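Local coordinates for polyhomeotic-proximal chromatin protein (Drosophila melanogaster, PDB 1KW4) that helps maintain homeotic genes in a repressed state as a Polycomb group chromatin protein, here represented by its polymer-forming SAM domain, at residues Ser23-Glu28 and Val72-Ser77. The protein carries 1 engineered substitution. Residues are numbered along the deposited sequence; the frame is centred on the assembly and turned at random.
Sequences SNFIRE and VAKVES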
ATOM      1  N   SER A  23       0.192  -4.829  -5.249  1.00 16.02           N
ATOM      2  CA  SER A  23      -1.080  -4.490  -5.891  1.00 17.15           C
ATOM      3  C   SER A  23      -2.198  -5.443  -5.455  1.00 18.30           C
ATOM      4  O   SER A  23      -3.357  -5.043  -5.329  1.00 17.84           O
ATOM      5  CB  SER A  23      -0.936  -4.501  -7.424  1.00 18.24           C
ATOM      6  OG  SER A  23      -0.854  -5.818  -7.938  1.00 20.10           O
ATOM      7  N   ASN A  24      -1.854  -6.704  -5.221  1.00 18.45           N
ATOM      8  CA  ASN A  24      -2.848  -7.676  -4.775  1.00 19.91           C
ATOM      9  C   ASN A  24      -3.238  -7.413  -3.316  1.00 20.56           C
ATOM     10  O   ASN A  24      -4.395  -7.600  -2.924  1.00 21.39           O
ATOM     11  CB  ASN A  24      -2.310  -9.100  -4.952  1.00 22.51           C
ATOM     12  CG  ASN A  24      -2.401  -9.575  -6.396  1.00 25.40           C
ATOM     13  OD1 ASN A  24      -3.492  -9.644  -6.963  1.00 28.69           O
ATOM     14  ND2 ASN A  24      -1.261  -9.899  -6.994  1.00 26.31           N
ATOM     15  N   PHE A  25      -2.265  -6.975  -2.523  1.00 20.02           N
ATOM     16  CA  PHE A  25      -2.486  -6.640  -1.116  1.00 20.04           C
ATOM     17  C   PHE A  25      -3.478  -5.470  -1.030  1.00 20.08           C
ATOM     18  O   PHE A  25      -4.433  -5.503  -0.246  1.00 20.76           O
ATOM     19  CB  PHE A  25      -1.141  -6.264  -0.472  1.00 20.35           C
ATOM     20  CG  PHE A  25      -1.259  -5.631   0.895  1.00 21.42           C
ATOM     21  CD1 PHE A  25      -1.628  -6.386   2.005  1.00 22.71           C
ATOM     22  CD2 PHE A  25      -0.961  -4.280   1.071  1.00 21.55           C
ATOM     23  CE1 PHE A  25      -1.697  -5.807   3.272  1.00 23.76           C
ATOM     24  CE2 PHE A  25      -1.026  -3.689   2.337  1.00 24.37           C
ATOM     25  CZ  PHE A  25      -1.394  -4.459   3.440  1.00 24.61           C
ATOM     26  N   ILE A  26      -3.261  -4.445  -1.850  1.00 18.36           N
ATOM     27  CA  ILE A  26      -4.138  -3.272  -1.870  1.00 17.88           C
ATOM     28  C   ILE A  26      -5.541  -3.652  -2.370  1.00 21.12           C
ATOM     29  O   ILE A  26      -6.551  -3.204  -1.818  1.00 20.76           O
ATOM     30  CB  ILE A  26      -3.527  -2.147  -2.767  1.00 18.81           C
ATOM     31  CG1 ILE A  26      -2.198  -1.660  -2.166  1.00 16.95           C
ATOM     32  CG2 ILE A  26      -4.500  -0.976  -2.905  1.00 19.18           C
ATOM     33  CD1 ILE A  26      -2.306  -1.107  -0.729  1.00 18.61           C
ATOM     34  N   ARG A  27      -5.604  -4.491  -3.401  1.00 19.03           N
ATOM     35  CA  ARG A  27      -6.879  -4.928  -3.966  1.00 22.98           C
ATOM     36  C   ARG A  27      -7.795  -5.577  -2.931  1.00 24.19           C
ATOM     37  O   ARG A  27      -9.020  -5.419  -2.988  1.00 26.10           O
ATOM     38  CB  ARG A  27      -6.638  -5.927  -5.107  1.00 24.41           C
ATOM     39  CG  ARG A  27      -7.911  -6.569  -5.666  1.00 27.96           C
ATOM     40  CD  ARG A  27      -8.756  -5.570  -6.439  1.00 31.95           C
ATOM     41  NE  ARG A  27      -9.971  -6.181  -6.985  1.00 36.43           N
ATOM     42  CZ  ARG A  27     -11.038  -6.515  -6.262  1.00 39.30           C
ATOM     43  NH1 ARG A  27     -11.054  -6.299  -4.952  1.00 38.65           N
ATOM     44  NH2 ARG A  27     -12.095  -7.062  -6.852  1.00 41.21           N
ATOM     45  N   GLU A  28      -7.201  -6.295  -1.983  1.00 24.91           N
ATOM     46  CA  GLU A  28      -7.963  -6.997  -0.956  1.00 29.09           C
ATOM     47  C   GLU A  28      -8.263  -6.217   0.324  1.00 29.15           C
ATOM     48  O   GLU A  28      -8.976  -6.714   1.197  1.00 29.80           O
ATOM     49  CB  GLU A  28      -7.256  -8.309  -0.613  1.00 33.10           C
ATOM     50  CG  GLU A  28      -7.073  -9.211  -1.823  1.00 39.81           C
ATOM     51  CD  GLU A  28      -6.291 -10.470  -1.512  1.00 44.90           C
ATOM     52  OE1 GLU A  28      -5.132 -10.356  -1.050  1.00 48.11           O
ATOM     53  OE2 GLU A  28      -6.835 -11.575  -1.733  1.00 48.78           O
ATOM     54  N   VAL A  72      -1.588   2.234   6.041  1.00 25.51           N
ATOM     55  CA  VAL A  72      -0.478   2.396   6.974  1.00 28.58           C
ATOM     56  C   VAL A  72      -0.642   1.485   8.191  1.00 28.85           C
ATOM     57  O   VAL A  72       0.318   0.853   8.637  1.00 28.82           O
ATOM     58  CB  VAL A  72      -0.355   3.867   7.448  1.00 30.06           C
ATOM     59  CG1 VAL A  72       0.720   3.987   8.524  1.00 30.11           C
ATOM     60  CG2 VAL A  72      -0.003   4.757   6.268  1.00 31.44           C
ATOM     61  N   ALA A  73      -1.864   1.411   8.711  1.00 29.56           N
ATOM     62  CA  ALA A  73      -2.165   0.585   9.882  1.00 30.76           C
ATOM     63  C   ALA A  73      -1.991  -0.913   9.635  1.00 30.35           C
ATOM     64  O   ALA A  73      -1.470  -1.634  10.491  1.00 29.58           O
ATOM     65  CB  ALA A  73      -3.583   0.861  10.363  1.00 31.04           C
ATOM     66  N   LYS A  74      -2.435  -1.385   8.473  1.00 28.43           N
ATOM     67  CA  LYS A  74      -2.312  -2.802   8.150  1.00 28.11           C
ATOM     68  C   LYS A  74      -0.844  -3.193   8.037  1.00 27.58           C
ATOM     69  O   LYS A  74      -0.435  -4.242   8.540  1.00 28.59           O
ATOM     70  CB  LYS A  74      -3.038  -3.121   6.840  1.00 27.77           C
ATOM     71  CG  LYS A  74      -3.127  -4.610   6.536  1.00 31.94           C
ATOM     72  CD  LYS A  74      -3.914  -5.347   7.614  1.00 36.03           C
ATOM     73  CE  LYS A  74      -4.056  -6.824   7.283  1.00 39.02           C
ATOM     74  NZ  LYS A  74      -4.853  -7.549   8.314  1.00 42.39           N
ATOM     75  N   VAL A  75      -0.052  -2.352   7.379  1.00 26.36           N
ATOM     76  CA  VAL A  75       1.374  -2.619   7.224  1.00 26.53           C
ATOM     77  C   VAL A  75       2.049  -2.663   8.596  1.00 30.03           C
ATOM     78  O   VAL A  75       2.897  -3.519   8.853  1.00 29.87           O
ATOM     79  CB  VAL A  75       2.049  -1.541   6.343  1.00 25.20           C
ATOM     80  CG1 VAL A  75       3.558  -1.738   6.322  1.00 24.78           C
ATOM     81  CG2 VAL A  75       1.490  -1.618   4.926  1.00 20.35           C
ATOM     82  N   GLU A  76       1.663  -1.745   9.479  1.00 32.17           N
ATOM     83  CA  GLU A  76       2.234  -1.697  10.826  1.00 36.58           C
ATOM     84  C   GLU A  76       1.916  -2.972  11.602  1.00 37.48           C
ATOM     85  O   GLU A  76       2.777  -3.512  12.300  1.00 39.19           O
ATOM     86  CB  GLU A  76       1.688  -0.495  11.606  1.00 38.11           C
ATOM     87  CG  GLU A  76       2.011   0.860  11.008  1.00 41.40           C
ATOM     88  CD  GLU A  76       1.425   2.008  11.817  1.00 44.21           C
ATOM     89  OE1 GLU A  76       0.226   1.943  12.166  1.00 45.60           O
ATOM     90  OE2 GLU A  76       2.160   2.979  12.098  1.00 46.10           O
ATOM     91  N   SER A  77       0.682  -3.452  11.481  1.00 38.95           N
ATOM     92  CA  SER A  77       0.260  -4.656  12.191  1.00 42.13           C
ATOM     93  C   SER A  77       0.995  -5.904  11.715  1.00 43.82           C
ATOM     94  O   SER A  77       1.332  -6.778  12.515  1.00 44.45           O
ATOM     95  CB  SER A  77      -1.250  -4.864  12.041  1.00 42.14           C
ATOM     96  OG  SER A  77      -1.597  -5.198  10.709  1.00 45.90           O
TER
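F25 bridges helix 19-27 and the C-terminal helix 65-78 of the SAM domain, meeting K74 and V75 with the far end of its ring. With the ring swung anti to the backbone N (chi1 168°), it spans most of the 10.0 Å between CA of F25 and CA of K74. The closest touch is at the ring edge, near its plane, where CZ of F25 lies 3.6 Å from CG of K74; CB of K74 follows at 4.0 Å from the same CZ. V75 comes in obliquely and less closely, its CG2 4.2 Å from CE2 of F25. The base of K74 and the buried V75 thus form the packed part of the contact. The rings of F25 and W17 meet with planes at about 55°, I78 also touches the phenylalanine, and V75 rests on L49 and L50 of helix 46-51. The outer lysine chain is the loose side: beyond the bend at chi2 (62°) it leads away from the ring to NZ, on a residue that is partly exposed. Cutting F25 back to an alanine is likely to open a gap beside K74 CG and V75 CG2 and leave W17 without its ring partner. Contact across the segments is wholly carbon to carbon, which implies that this helix-to-helix contact rests on apolar burial rather than on directional polar bonds.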